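Local coordinates for aromatic-L-amino-acid decarboxylase (Catharanthus roseus, PDB 6EEW), which catalyses the pyridoxal-phosphate-dependent decarboxylation of L-tryptophan to tryptamine and of 5-hydroxy-L-tryptophan to serotonin, working as a homodimer, at residues 181-184 / 189-192; 443-448 / 487-492; 455-460 / 466-471. All coordinates share one frame; numbering follows the deposited sequence.

Interaction 1 (181-184 / 189-192)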
ATOM      1  N   ARG A 181      -6.741 -15.986 -16.670  1.00 55.42           N
ATOM      2  CA  ARG A 181      -6.630 -17.355 -17.176  1.00 54.36           C
ATOM      3  C   ARG A 181      -7.879 -17.721 -17.967  1.00 58.52           C
ATOM      4  O   ARG A 181      -7.805 -18.199 -19.117  1.00 55.04           O
ATOM      5  CB  ARG A 181      -6.420 -18.342 -16.032  1.00 55.14           C
ATOM      6  CG  ARG A 181      -6.337 -19.775 -16.527  1.00 63.14           C
ATOM      7  CD  ARG A 181      -5.990 -20.759 -15.438  1.00 58.28           C
ATOM      8  NE  ARG A 181      -6.969 -20.786 -14.361  1.00 53.82           N
ATOM      9  CZ  ARG A 181      -6.776 -21.474 -13.240  1.00 57.24           C
ATOM     10  NH1 ARG A 181      -5.651 -22.155 -13.087  1.00 53.21           N
ATOM     11  NH2 ARG A 181      -7.687 -21.482 -12.275  1.00 58.07           N
ATOM     12  N   ALA A 182      -9.047 -17.448 -17.381  1.00 58.23           N
ATOM     13  CA  ALA A 182     -10.292 -17.717 -18.098  1.00 56.99           C
ATOM     14  C   ALA A 182     -10.375 -16.919 -19.401  1.00 60.21           C
ATOM     15  O   ALA A 182     -10.680 -17.481 -20.453  1.00 55.13           O
ATOM     16  CB  ALA A 182     -11.498 -17.419 -17.203  1.00 50.66           C
ATOM     17  N   LEU A 183     -10.088 -15.610 -19.355  1.00 61.25           N
ATOM     18  CA  LEU A 183     -10.287 -14.767 -20.540  1.00 54.85           C
ATOM     19  C   LEU A 183      -9.335 -15.145 -21.670  1.00 58.28           C
ATOM     20  O   LEU A 183      -9.694 -15.058 -22.847  1.00 47.86           O
ATOM     21  CB  LEU A 183     -10.118 -13.290 -20.197  1.00 50.00           C
ATOM     22  CG  LEU A 183     -11.085 -12.669 -19.183  1.00 55.56           C
ATOM     23  CD1 LEU A 183     -10.775 -11.175 -19.000  1.00 51.19           C
ATOM     24  CD2 LEU A 183     -12.548 -12.912 -19.544  1.00 60.60           C
ATOM     25  N   GLU A 184      -8.101 -15.528 -21.343  1.00 52.14           N
ATOM     26  CA  GLU A 184      -7.206 -15.997 -22.391  1.00 55.26           C
ATOM     27  C   GLU A 184      -7.691 -17.325 -22.962  1.00 65.15           C
ATOM     28  O   GLU A 184      -7.515 -17.579 -24.162  1.00 71.62           O
ATOM     29  CB  GLU A 184      -5.771 -16.124 -21.864  1.00 51.74           C
ATOM     30  CG  GLU A 184      -5.089 -14.812 -21.494  1.00 52.26           C
ATOM     31  CD  GLU A 184      -3.620 -15.005 -21.142  1.00 70.05           C
ATOM     32  OE1 GLU A 184      -3.045 -16.050 -21.522  1.00 78.08           O
ATOM     33  OE2 GLU A 184      -3.041 -14.127 -20.463  1.00 74.85           O
ATOM     34  N   ASP A 189     -15.191 -11.516 -24.038  1.00 59.80           N
ATOM     35  CA  ASP A 189     -16.634 -11.427 -23.861  1.00 64.22           C
ATOM     36  C   ASP A 189     -17.185 -12.520 -22.957  1.00 60.36           C
ATOM     37  O   ASP A 189     -18.381 -12.496 -22.639  1.00 58.87           O
ATOM     38  CB  ASP A 189     -17.342 -11.460 -25.216  1.00 73.55           C
ATOM     39  CG  ASP A 189     -17.539 -10.074 -25.786  1.00 81.51           C
ATOM     40  OD1 ASP A 189     -17.650  -9.124 -24.981  1.00 84.45           O
ATOM     41  OD2 ASP A 189     -17.589  -9.925 -27.025  1.00 86.53           O
ATOM     42  N   SER A 190     -16.355 -13.463 -22.532  1.00 57.49           N
ATOM     43  CA  SER A 190     -16.812 -14.476 -21.595  1.00 62.49           C
ATOM     44  C   SER A 190     -16.823 -13.978 -20.156  1.00 59.04           C
ATOM     45  O   SER A 190     -17.219 -14.738 -19.269  1.00 55.49           O
ATOM     46  CB  SER A 190     -15.937 -15.720 -21.709  1.00 66.08           C
ATOM     47  OG  SER A 190     -14.611 -15.425 -21.303  1.00 67.34           O
ATOM     48  N   ILE A 191     -16.413 -12.730 -19.902  1.00 53.63           N
ATOM     49  CA  ILE A 191     -16.383 -12.223 -18.529  1.00 54.92           C
ATOM     50  C   ILE A 191     -17.760 -12.334 -17.884  1.00 62.05           C
ATOM     51  O   ILE A 191     -17.873 -12.480 -16.659  1.00 69.67           O
ATOM     52  CB  ILE A 191     -15.845 -10.773 -18.486  1.00 49.60           C
ATOM     53  CG1 ILE A 191     -15.810 -10.233 -17.052  1.00 47.68           C
ATOM     54  CG2 ILE A 191     -16.708  -9.847 -19.317  1.00 53.36           C
ATOM     55  CD1 ILE A 191     -14.881 -10.957 -16.149  1.00 57.32           C
ATOM     56  N   GLY A 192     -18.821 -12.267 -18.685  1.00 62.74           N
ATOM     57  CA  GLY A 192     -20.181 -12.364 -18.191  1.00 62.95           C
ATOM     58  C   GLY A 192     -20.598 -13.744 -17.722  1.00 67.52           C
ATOM     59  O   GLY A 192     -21.725 -13.898 -17.243  1.00 65.60           O
TER
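One methyl group of Leu-183 makes the whole first shell of this contact: CD2 reaches across to Ser-190 and Ile-191 on the turn that reverses the chain. The two segments belong to a beta-alpha-beta crossover of the large domain, in which helix 167-186 connects two parallel strands of the mixed sheet, 160-164 and 194-199, that are not neighbours in it. Residues 181-184 form part of the last turns of that helix, and 189-192 lie in the short connection to strand 194-199, where a 3-10 stretch includes Asp-189 and Ser-190.

The contact is small and apolar, burying 125 Å² in all: CD2 lies 3.7 Å from Ser-190 OG, 4.1 Å from Ile-191 CB and 3.9 Å from Ile-191 N, and no hydrogen bond links the segments. Leucine suits the place because the branch at CG lets one methyl reach the turn: CG stands anti to the carbonyl carbon (chi1 -62°), and from there CD2 leans to the turn while CD1 runs on anti to CA (chi2 -179°). Ile-191 answers with its branched CB, a carbon set beside the backbone N where CD2 can meet it.

Further out, Leu-183 and Ala-182 also rest on Leu-194 at the start of strand 194-199, so the helix end lies against the strand it leads into. From the second subunit, Tyr-216 packs on Ile-191 and hydrogen-bonds through its hydroxyl to Asp-189 OD1, which brings the connection to the dimer interface. Glu-184, on another side of the helix, forms a salt bridge with Arg-340.

A small hydroxyl is well placed at Ser-190, since it ties the turn to itself: with chi1 at 65°, OG hydrogen-bonds to the carbonyl oxygen of Gly-187, while the same OG lies in van der Waals contact with Leu-183 CD2.

Interaction 2 (443-448 / 487-492)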
ATOM      1  N   LYS A 443     -26.714  -5.245  23.895  1.00 77.38           N
ATOM      2  CA  LYS A 443     -26.283  -3.961  23.349  1.00 75.18           C
ATOM      3  C   LYS A 443     -26.023  -2.951  24.458  1.00 72.12           C
ATOM      4  O   LYS A 443     -25.036  -2.205  24.421  1.00 66.13           O
ATOM      5  CB  LYS A 443     -27.344  -3.447  22.377  1.00 79.69           C
ATOM      6  CG  LYS A 443     -26.792  -2.654  21.212  1.00 88.75           C
ATOM      7  CD  LYS A 443     -27.924  -2.050  20.383  1.00 97.08           C
ATOM      8  CE  LYS A 443     -29.031  -3.072  20.126  1.00102.11           C
ATOM      9  NZ  LYS A 443     -28.545  -4.295  19.424  1.00103.82           N
ATOM     10  N   LYS A 444     -26.895  -2.926  25.467  1.00 78.80           N
ATOM     11  CA  LYS A 444     -26.689  -2.046  26.610  1.00 82.11           C
ATOM     12  C   LYS A 444     -25.417  -2.412  27.360  1.00 78.44           C
ATOM     13  O   LYS A 444     -24.657  -1.530  27.782  1.00 80.03           O
ATOM     14  CB  LYS A 444     -27.898  -2.117  27.543  1.00 85.99           C
ATOM     15  CG  LYS A 444     -27.823  -1.183  28.735  1.00 92.89           C
ATOM     16  CD  LYS A 444     -27.453   0.235  28.309  1.00 98.36           C
ATOM     17  CE  LYS A 444     -27.782   1.243  29.402  1.00101.69           C
ATOM     18  NZ  LYS A 444     -27.308   0.794  30.742  1.00100.95           N
ATOM     19  N   LEU A 445     -25.166  -3.710  27.543  1.00 73.35           N
ATOM     20  CA  LEU A 445     -23.940  -4.116  28.221  1.00 70.24           C
ATOM     21  C   LEU A 445     -22.710  -3.652  27.447  1.00 68.89           C
ATOM     22  O   LEU A 445     -21.765  -3.099  28.028  1.00 70.51           O
ATOM     23  CB  LEU A 445     -23.912  -5.631  28.406  1.00 72.00           C
ATOM     24  CG  LEU A 445     -22.625  -6.130  29.064  1.00 69.97           C
ATOM     25  CD1 LEU A 445     -22.488  -5.525  30.454  1.00 74.41           C
ATOM     26  CD2 LEU A 445     -22.598  -7.645  29.118  1.00 70.38           C
ATOM     27  N   LEU A 446     -22.696  -3.881  26.131  1.00 66.59           N
ATOM     28  CA  LEU A 446     -21.567  -3.426  25.322  1.00 66.53           C
ATOM     29  C   LEU A 446     -21.376  -1.917  25.425  1.00 71.85           C
ATOM     30  O   LEU A 446     -20.243  -1.430  25.565  1.00 74.49           O
ATOM     31  CB  LEU A 446     -21.773  -3.821  23.859  1.00 58.65           C
ATOM     32  CG  LEU A 446     -20.652  -3.354  22.917  1.00 56.60           C
ATOM     33  CD1 LEU A 446     -19.315  -3.982  23.281  1.00 57.57           C
ATOM     34  CD2 LEU A 446     -20.985  -3.558  21.445  1.00 53.27           C
ATOM     35  N   ASP A 447     -22.471  -1.159  25.372  1.00 70.92           N
ATOM     36  CA  ASP A 447     -22.339   0.289  25.438  1.00 75.69           C
ATOM     37  C   ASP A 447     -21.759   0.722  26.778  1.00 76.61           C
ATOM     38  O   ASP A 447     -20.877   1.581  26.829  1.00 79.76           O
ATOM     39  CB  ASP A 447     -23.684   0.961  25.162  1.00 83.28           C
ATOM     40  CG  ASP A 447     -23.526   2.396  24.664  1.00 90.12           C
ATOM     41  OD1 ASP A 447     -22.938   3.227  25.392  1.00 93.06           O
ATOM     42  OD2 ASP A 447     -23.963   2.690  23.529  1.00 90.11           O
ATOM     43  N   MET A 448     -22.261   0.158  27.879  1.00 73.30           N
ATOM     44  CA  MET A 448     -21.699   0.483  29.189  1.00 70.21           C
ATOM     45  C   MET A 448     -20.203   0.180  29.229  1.00 67.74           C
ATOM     46  O   MET A 448     -19.390   1.010  29.668  1.00 69.29           O
ATOM     47  CB  MET A 448     -22.438  -0.296  30.277  1.00 73.34           C
ATOM     48  CG  MET A 448     -23.928  -0.008  30.345  1.00 76.23           C
ATOM     49  SD  MET A 448     -24.780  -1.081  31.522  1.00 83.70           S
ATOM     50  CE  MET A 448     -24.016  -0.590  33.070  1.00 84.10           C
ATOM     51  N   ASP A 487     -13.872  -8.958  35.369  1.00 68.44           N
ATOM     52  CA  ASP A 487     -14.455  -8.373  36.574  1.00 72.17           C
ATOM     53  C   ASP A 487     -15.384  -7.216  36.222  1.00 69.08           C
ATOM     54  O   ASP A 487     -16.503  -7.117  36.743  1.00 66.72           O
ATOM     55  CB  ASP A 487     -13.348  -7.898  37.516  1.00 79.85           C
ATOM     56  CG  ASP A 487     -12.597  -9.044  38.159  1.00 86.09           C
ATOM     57  OD1 ASP A 487     -13.194 -10.123  38.331  1.00 88.69           O
ATOM     58  OD2 ASP A 487     -11.397  -8.870  38.471  1.00 89.96           O
ATOM     59  N   LEU A 488     -14.940  -6.334  35.322  1.00 68.52           N
ATOM     60  CA  LEU A 488     -15.753  -5.190  34.929  1.00 63.69           C
ATOM     61  C   LEU A 488     -17.038  -5.639  34.251  1.00 66.50           C
ATOM     62  O   LEU A 488     -18.112  -5.074  34.492  1.00 73.37           O
ATOM     63  CB  LEU A 488     -14.956  -4.283  33.991  1.00 61.10           C
ATOM     64  CG  LEU A 488     -15.677  -3.042  33.449  1.00 57.80           C
ATOM     65  CD1 LEU A 488     -16.012  -2.070  34.565  1.00 57.98           C
ATOM     66  CD2 LEU A 488     -14.908  -2.362  32.313  1.00 52.37           C
ATOM     67  N   ILE A 489     -16.936  -6.626  33.361  1.00 68.05           N
ATOM     68  CA  ILE A 489     -18.114  -7.147  32.678  1.00 72.06           C
ATOM     69  C   ILE A 489     -19.131  -7.637  33.697  1.00 74.95           C
ATOM     70  O   ILE A 489     -20.328  -7.328  33.607  1.00 74.08           O
ATOM     71  CB  ILE A 489     -17.712  -8.257  31.691  1.00 71.61           C
ATOM     72  CG1 ILE A 489     -16.787  -7.684  30.606  1.00 69.63           C
ATOM     73  CG2 ILE A 489     -18.949  -8.920  31.107  1.00 73.03           C
ATOM     74  CD1 ILE A 489     -16.274  -8.696  29.606  1.00 66.29           C
ATOM     75  N   GLN A 490     -18.663  -8.383  34.703  1.00 73.08           N
ATOM     76  CA  GLN A 490     -19.580  -8.887  35.719  1.00 74.17           C
ATOM     77  C   GLN A 490     -20.194  -7.748  36.524  1.00 81.87           C
ATOM     78  O   GLN A 490     -21.390  -7.780  36.841  1.00 86.96           O
ATOM     79  CB  GLN A 490     -18.864  -9.877  36.639  1.00 75.38           C
ATOM     80  CG  GLN A 490     -18.756 -11.283  36.068  1.00 73.04           C
ATOM     81  CD  GLN A 490     -18.198 -12.282  37.064  1.00 78.74           C
ATOM     82  OE1 GLN A 490     -17.160 -12.049  37.689  1.00 80.83           O
ATOM     83  NE2 GLN A 490     -18.906 -13.393  37.239  1.00 78.92           N
ATOM     84  N   LYS A 491     -19.397  -6.734  36.875  1.00 83.84           N
ATOM     85  CA  LYS A 491     -19.949  -5.606  37.625  1.00 86.03           C
ATOM     86  C   LYS A 491     -21.031  -4.895  36.824  1.00 84.22           C
ATOM     87  O   LYS A 491     -22.101  -4.568  37.350  1.00 88.36           O
ATOM     88  CB  LYS A 491     -18.855  -4.610  38.018  1.00 88.67           C
ATOM     89  CG  LYS A 491     -19.419  -3.404  38.783  1.00 92.80           C
ATOM     90  CD  LYS A 491     -18.357  -2.390  39.183  1.00 98.10           C
ATOM     91  CE  LYS A 491     -17.796  -1.644  37.981  1.00 99.63           C
ATOM     92  NZ  LYS A 491     -16.894  -0.523  38.387  1.00100.03           N
ATOM     93  N   LEU A 492     -20.760  -4.629  35.546  1.00 78.13           N
ATOM     94  CA  LEU A 492     -21.739  -3.927  34.727  1.00 78.79           C
ATOM     95  C   LEU A 492     -22.976  -4.777  34.486  1.00 79.04           C
ATOM     96  O   LEU A 492     -24.081  -4.241  34.346  1.00 80.09           O
ATOM     97  CB  LEU A 492     -21.108  -3.497  33.405  1.00 79.05           C
ATOM     98  CG  LEU A 492     -19.966  -2.490  33.558  1.00 77.08           C
ATOM     99  CD1 LEU A 492     -19.408  -2.063  32.203  1.00 71.91           C
ATOM    100  CD2 LEU A 492     -20.433  -1.293  34.362  1.00 78.95           C
TER
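Leu-492 pushes its side chain between Leu-445 and Met-448, and the close part of this contact is built round it. Its CB meets Leu-445 CD1 at 3.8 Å, where the two leucine side chains cross obliquely. Further along, Leu-492 CD1 lies 3.8 Å from the backbone C of Met-448, so one branch of the leucine presses on the main chain of the facing helix. The other branch, CD2, touches Met-448 CE at 3.9 Å. The side chains of Met-448 and Leu-492 run antiparallel, each passing the other's flank, and a bend at the end of the methionine (chi3 64°) lays its methyl alongside the leucine, also near Leu-492 O. An unbranched, flexible methionine is apt here, able to follow the surface of a helix that crosses at a steep angle.

Helices 438-451 and 479-496 belong to the small C-terminal alpha/beta domain characteristic of fold type I pyridoxal-phosphate enzymes. The axes of the short segments approach to 10.2 Å, their directions 126° apart, so contact is concentrated in a few side chains. Inward, Leu-445 also rests on Leu-468 of strand 465-471, while Leu-449, one turn beyond Leu-445, fills in against Leu-488, Ile-489 and Leu-492.

Packing slackens at Ile-489, whose CG2 comes no nearer to Leu-445 CD2 than 4.3 Å. Leu-445, Ile-489 and Leu-492 are all buried; the open side lies at Met-448, which is partly exposed, and charged Lys-444 and Lys-491 reach solvent, as suits the outer flank of a helix pair. Lys-444 still lays part of its chain on Leu-496. Towards the ends of the helices, hydroxyls turn back on the backbone, Thr-452 OG1 hydrogen-bonding to Met-448 O and Thr-493 OG1 to Ile-489 O.

Interaction 3 (455-460 / 466-471)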
ATOM      1  N   VAL A 455     -12.042  -0.063  28.443  1.00 58.81           N
ATOM      2  CA  VAL A 455     -12.074  -1.234  27.575  1.00 57.11           C
ATOM      3  C   VAL A 455     -12.761  -0.838  26.281  1.00 58.99           C
ATOM      4  O   VAL A 455     -13.609   0.058  26.262  1.00 59.25           O
ATOM      5  CB  VAL A 455     -12.785  -2.431  28.259  1.00 59.51           C
ATOM      6  CG1 VAL A 455     -14.205  -2.071  28.638  1.00 60.67           C
ATOM      7  CG2 VAL A 455     -12.796  -3.636  27.336  1.00 58.01           C
ATOM      8  N   TYR A 456     -12.383  -1.500  25.190  1.00 60.12           N
ATOM      9  CA  TYR A 456     -13.072  -1.360  23.914  1.00 55.47           C
ATOM     10  C   TYR A 456     -13.330  -2.746  23.353  1.00 51.89           C
ATOM     11  O   TYR A 456     -12.382  -3.498  23.093  1.00 47.00           O
ATOM     12  CB  TYR A 456     -12.254  -0.529  22.922  1.00 58.03           C
ATOM     13  CG  TYR A 456     -12.964  -0.263  21.610  1.00 56.35           C
ATOM     14  CD1 TYR A 456     -14.354  -0.198  21.545  1.00 59.68           C
ATOM     15  CD2 TYR A 456     -12.247  -0.074  20.435  1.00 56.29           C
ATOM     16  CE1 TYR A 456     -15.013   0.049  20.336  1.00 58.62           C
ATOM     17  CE2 TYR A 456     -12.895   0.170  19.224  1.00 52.87           C
ATOM     18  CZ  TYR A 456     -14.278   0.231  19.182  1.00 53.59           C
ATOM     19  OH  TYR A 456     -14.926   0.478  17.988  1.00 51.72           O
ATOM     20  N   MET A 457     -14.601  -3.057  23.120  1.00 54.90           N
ATOM     21  CA  MET A 457     -15.011  -4.289  22.465  1.00 58.34           C
ATOM     22  C   MET A 457     -16.039  -3.932  21.413  1.00 57.99           C
ATOM     23  O   MET A 457     -16.841  -3.011  21.608  1.00 61.15           O
ATOM     24  CB  MET A 457     -15.617  -5.315  23.438  1.00 57.82           C
ATOM     25  CG  MET A 457     -14.704  -5.737  24.564  1.00 64.18           C
ATOM     26  SD  MET A 457     -15.579  -6.553  25.922  1.00 70.03           S
ATOM     27  CE  MET A 457     -16.624  -7.720  25.062  1.00 65.43           C
ATOM     28  N   THR A 458     -15.992  -4.640  20.291  1.00 51.52           N
ATOM     29  CA  THR A 458     -17.052  -4.571  19.301  1.00 57.48           C
ATOM     30  C   THR A 458     -17.973  -5.780  19.419  1.00 62.77           C
ATOM     31  O   THR A 458     -17.729  -6.728  20.174  1.00 58.69           O
ATOM     32  CB  THR A 458     -16.493  -4.459  17.880  1.00 53.54           C
ATOM     33  OG1 THR A 458     -15.535  -5.497  17.646  1.00 52.13           O
ATOM     34  CG2 THR A 458     -15.856  -3.094  17.661  1.00 55.03           C
ATOM     35  N   HIS A 459     -19.059  -5.710  18.670  1.00 67.66           N
ATOM     36  CA  HIS A 459     -20.115  -6.699  18.636  1.00 62.94           C
ATOM     37  C   HIS A 459     -20.122  -7.342  17.261  1.00 60.65           C
ATOM     38  O   HIS A 459     -19.336  -6.984  16.380  1.00 60.50           O
ATOM     39  CB  HIS A 459     -21.467  -6.046  18.938  1.00 61.92           C
ATOM     40  CG  HIS A 459     -22.020  -5.260  17.789  1.00 62.64           C
ATOM     41  ND1 HIS A 459     -22.903  -5.795  16.875  1.00 63.36           N
ATOM     42  CD2 HIS A 459     -21.795  -3.987  17.387  1.00 61.59           C
ATOM     43  CE1 HIS A 459     -23.210  -4.883  15.972  1.00 59.79           C
ATOM     44  NE2 HIS A 459     -22.548  -3.778  16.258  1.00 59.89           N
ATOM     45  N   THR A 460     -20.990  -8.330  17.095  1.00 59.37           N
ATOM     46  CA  THR A 460     -21.299  -8.822  15.765  1.00 59.62           C
ATOM     47  C   THR A 460     -22.689  -9.428  15.777  1.00 63.45           C
ATOM     48  O   THR A 460     -23.250  -9.738  16.832  1.00 64.94           O
ATOM     49  CB  THR A 460     -20.272  -9.838  15.270  1.00 61.02           C
ATOM     50  OG1 THR A 460     -20.531 -10.137  13.888  1.00 64.44           O
ATOM     51  CG2 THR A 460     -20.336 -11.113  16.109  1.00 59.15           C
ATOM     52  N   TYR A 466     -27.108 -11.567  18.075  1.00 71.76           N
ATOM     53  CA  TYR A 466     -26.243 -10.473  18.493  1.00 70.01           C
ATOM     54  C   TYR A 466     -25.318 -10.988  19.589  1.00 68.72           C
ATOM     55  O   TYR A 466     -25.775 -11.603  20.558  1.00 66.85           O
ATOM     56  CB  TYR A 466     -27.072  -9.288  18.996  1.00 70.99           C
ATOM     57  CG  TYR A 466     -26.273  -8.055  19.409  1.00 69.56           C
ATOM     58  CD1 TYR A 466     -25.648  -7.975  20.644  1.00 68.20           C
ATOM     59  CD2 TYR A 466     -26.170  -6.960  18.556  1.00 69.71           C
ATOM     60  CE1 TYR A 466     -24.930  -6.841  21.012  1.00 71.40           C
ATOM     61  CE2 TYR A 466     -25.459  -5.832  18.909  1.00 70.22           C
ATOM     62  CZ  TYR A 466     -24.839  -5.773  20.136  1.00 73.79           C
ATOM     63  OH  TYR A 466     -24.133  -4.639  20.480  1.00 77.86           O
ATOM     64  N   MET A 467     -24.021 -10.753  19.428  1.00 65.44           N
ATOM     65  CA  MET A 467     -23.044 -11.238  20.387  1.00 59.27           C
ATOM     66  C   MET A 467     -21.926 -10.220  20.563  1.00 59.43           C
ATOM     67  O   MET A 467     -21.653  -9.406  19.673  1.00 56.26           O
ATOM     68  CB  MET A 467     -22.483 -12.587  19.928  1.00 56.40           C
ATOM     69  CG  MET A 467     -21.592 -12.512  18.709  1.00 53.79           C
ATOM     70  SD  MET A 467     -21.542 -14.095  17.848  1.00 64.84           S
ATOM     71  CE  MET A 467     -23.207 -14.150  17.186  1.00 65.50           C
ATOM     72  N   LEU A 468     -21.327 -10.235  21.750  1.00 55.49           N
ATOM     73  CA  LEU A 468     -20.116  -9.488  22.051  1.00 53.57           C
ATOM     74  C   LEU A 468     -18.902 -10.321  21.658  1.00 56.21           C
ATOM     75  O   LEU A 468     -18.954 -11.553  21.654  1.00 65.87           O
ATOM     76  CB  LEU A 468     -20.056  -9.149  23.541  1.00 58.02           C
ATOM     77  CG  LEU A 468     -21.034  -8.115  24.115  1.00 61.41           C
ATOM     78  CD1 LEU A 468     -22.491  -8.516  23.948  1.00 59.70           C
ATOM     79  CD2 LEU A 468     -20.715  -7.903  25.585  1.00 63.36           C
ATOM     80  N   ARG A 469     -17.806  -9.640  21.333  1.00 53.63           N
ATOM     81  CA  ARG A 469     -16.552 -10.292  20.982  1.00 49.17           C
ATOM     82  C   ARG A 469     -15.447  -9.812  21.906  1.00 50.94           C
ATOM     83  O   ARG A 469     -15.374  -8.626  22.245  1.00 57.33           O
ATOM     84  CB  ARG A 469     -16.143 -10.032  19.528  1.00 50.19           C
ATOM     85  CG  ARG A 469     -17.110 -10.522  18.449  1.00 50.70           C
ATOM     86  CD  ARG A 469     -16.924  -9.750  17.128  1.00 44.85           C
ATOM     87  NE  ARG A 469     -15.696 -10.096  16.402  1.00 45.80           N
ATOM     88  CZ  ARG A 469     -14.515  -9.500  16.590  1.00 45.49           C
ATOM     89  NH1 ARG A 469     -14.386  -8.532  17.486  1.00 46.81           N
ATOM     90  NH2 ARG A 469     -13.454  -9.871  15.889  1.00 42.88           N
ATOM     91  N   LEU A 470     -14.574 -10.737  22.292  1.00 54.05           N
ATOM     92  CA  LEU A 470     -13.337 -10.410  22.988  1.00 55.53           C
ATOM     93  C   LEU A 470     -12.188 -10.900  22.117  1.00 54.15           C
ATOM     94  O   LEU A 470     -11.945 -12.107  22.016  1.00 58.24           O
ATOM     95  CB  LEU A 470     -13.290 -11.039  24.375  1.00 50.15           C
ATOM     96  CG  LEU A 470     -12.181 -10.434  25.232  1.00 54.04           C
ATOM     97  CD1 LEU A 470     -12.599  -9.036  25.742  1.00 51.94           C
ATOM     98  CD2 LEU A 470     -11.778 -11.384  26.378  1.00 51.16           C
ATOM     99  N   ALA A 471     -11.503  -9.960  21.475  1.00 52.82           N
ATOM    100  CA  ALA A 471     -10.405 -10.265  20.562  1.00 54.91           C
ATOM    101  C   ALA A 471      -9.110 -10.031  21.332  1.00 56.20           C
ATOM    102  O   ALA A 471      -8.589  -8.915  21.398  1.00 57.70           O
ATOM    103  CB  ALA A 471     -10.498  -9.414  19.299  1.00 56.94           C
TER
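Arg-469 runs alongside Thr-460 of the neighbouring beta-hairpin strand and Thr-458 just before it. Its CB lies 3.7 Å from Thr-458 O, the carbonyl that accepts the Arg-469 backbone N-H in the carbonyl plane. CG and CD pass Thr-460 CG2, and CD also sits 3.7 Å from His-459 O. Bent at chi3 (73°), the chain then delivers NE to Ser-263 O and NH2 to the carbonyls of Phe-100 and Thr-262, while NH1 comes within 3.2 Å of Thr-458 OG1, a hydroxyl hydrogen-bonded to Phe-100 N. Arginine suits this buried place because its N-H groups can satisfy several carbonyls at once, beside the pocket: the nearest atoms of its side chain and a bound tryptophan are about 6 Å apart.

Thr-460 and Met-467 form an antiparallel hydrogen-bonded pair, with two bonds of 2.9 Å between Thr-460 N and Met-467 O and between Met-467 N and Thr-460 O. Their side chains are squeezed together, Thr-460 CG2 only 3.2 Å from Met-467 CG.

The rings of Tyr-466 and His-459 have planes tilted by only 11°, yet are offset with little overlap, centroids 4.8 Å apart. A serine in place of Tyr-466 would probably leave His-459 without this flat neighbour and Lys-443 without its cation-pi partner.

Helix 438-451 covers Tyr-466 and His-459 through Leu-446, while strand 424-429 flanks 465-471 and packs Phe-427 on Met-457 and Leu-468.

Interaction 1 comes first along the chain and stands apart, at the end of a crossover helix of the large domain, its centre 53 Å from that of interaction 2, across the chain's centre, and 42 Å from that of interaction 3. The other two have centres 11 Å apart in the C-terminal part. Interaction 3 is nested in the loop closed by interaction 2: helix 438-451 leads to the hairpin, and the hairpin's second strand, 465-471, leads to helix 479-496. Leu-446 joins them, with CD2 3.6 Å from His-459 CB. With Arg-469 near the bound tryptophan, the hairpin probably lies between helix pair and pocket, whereas interaction 1 faces the second subunit.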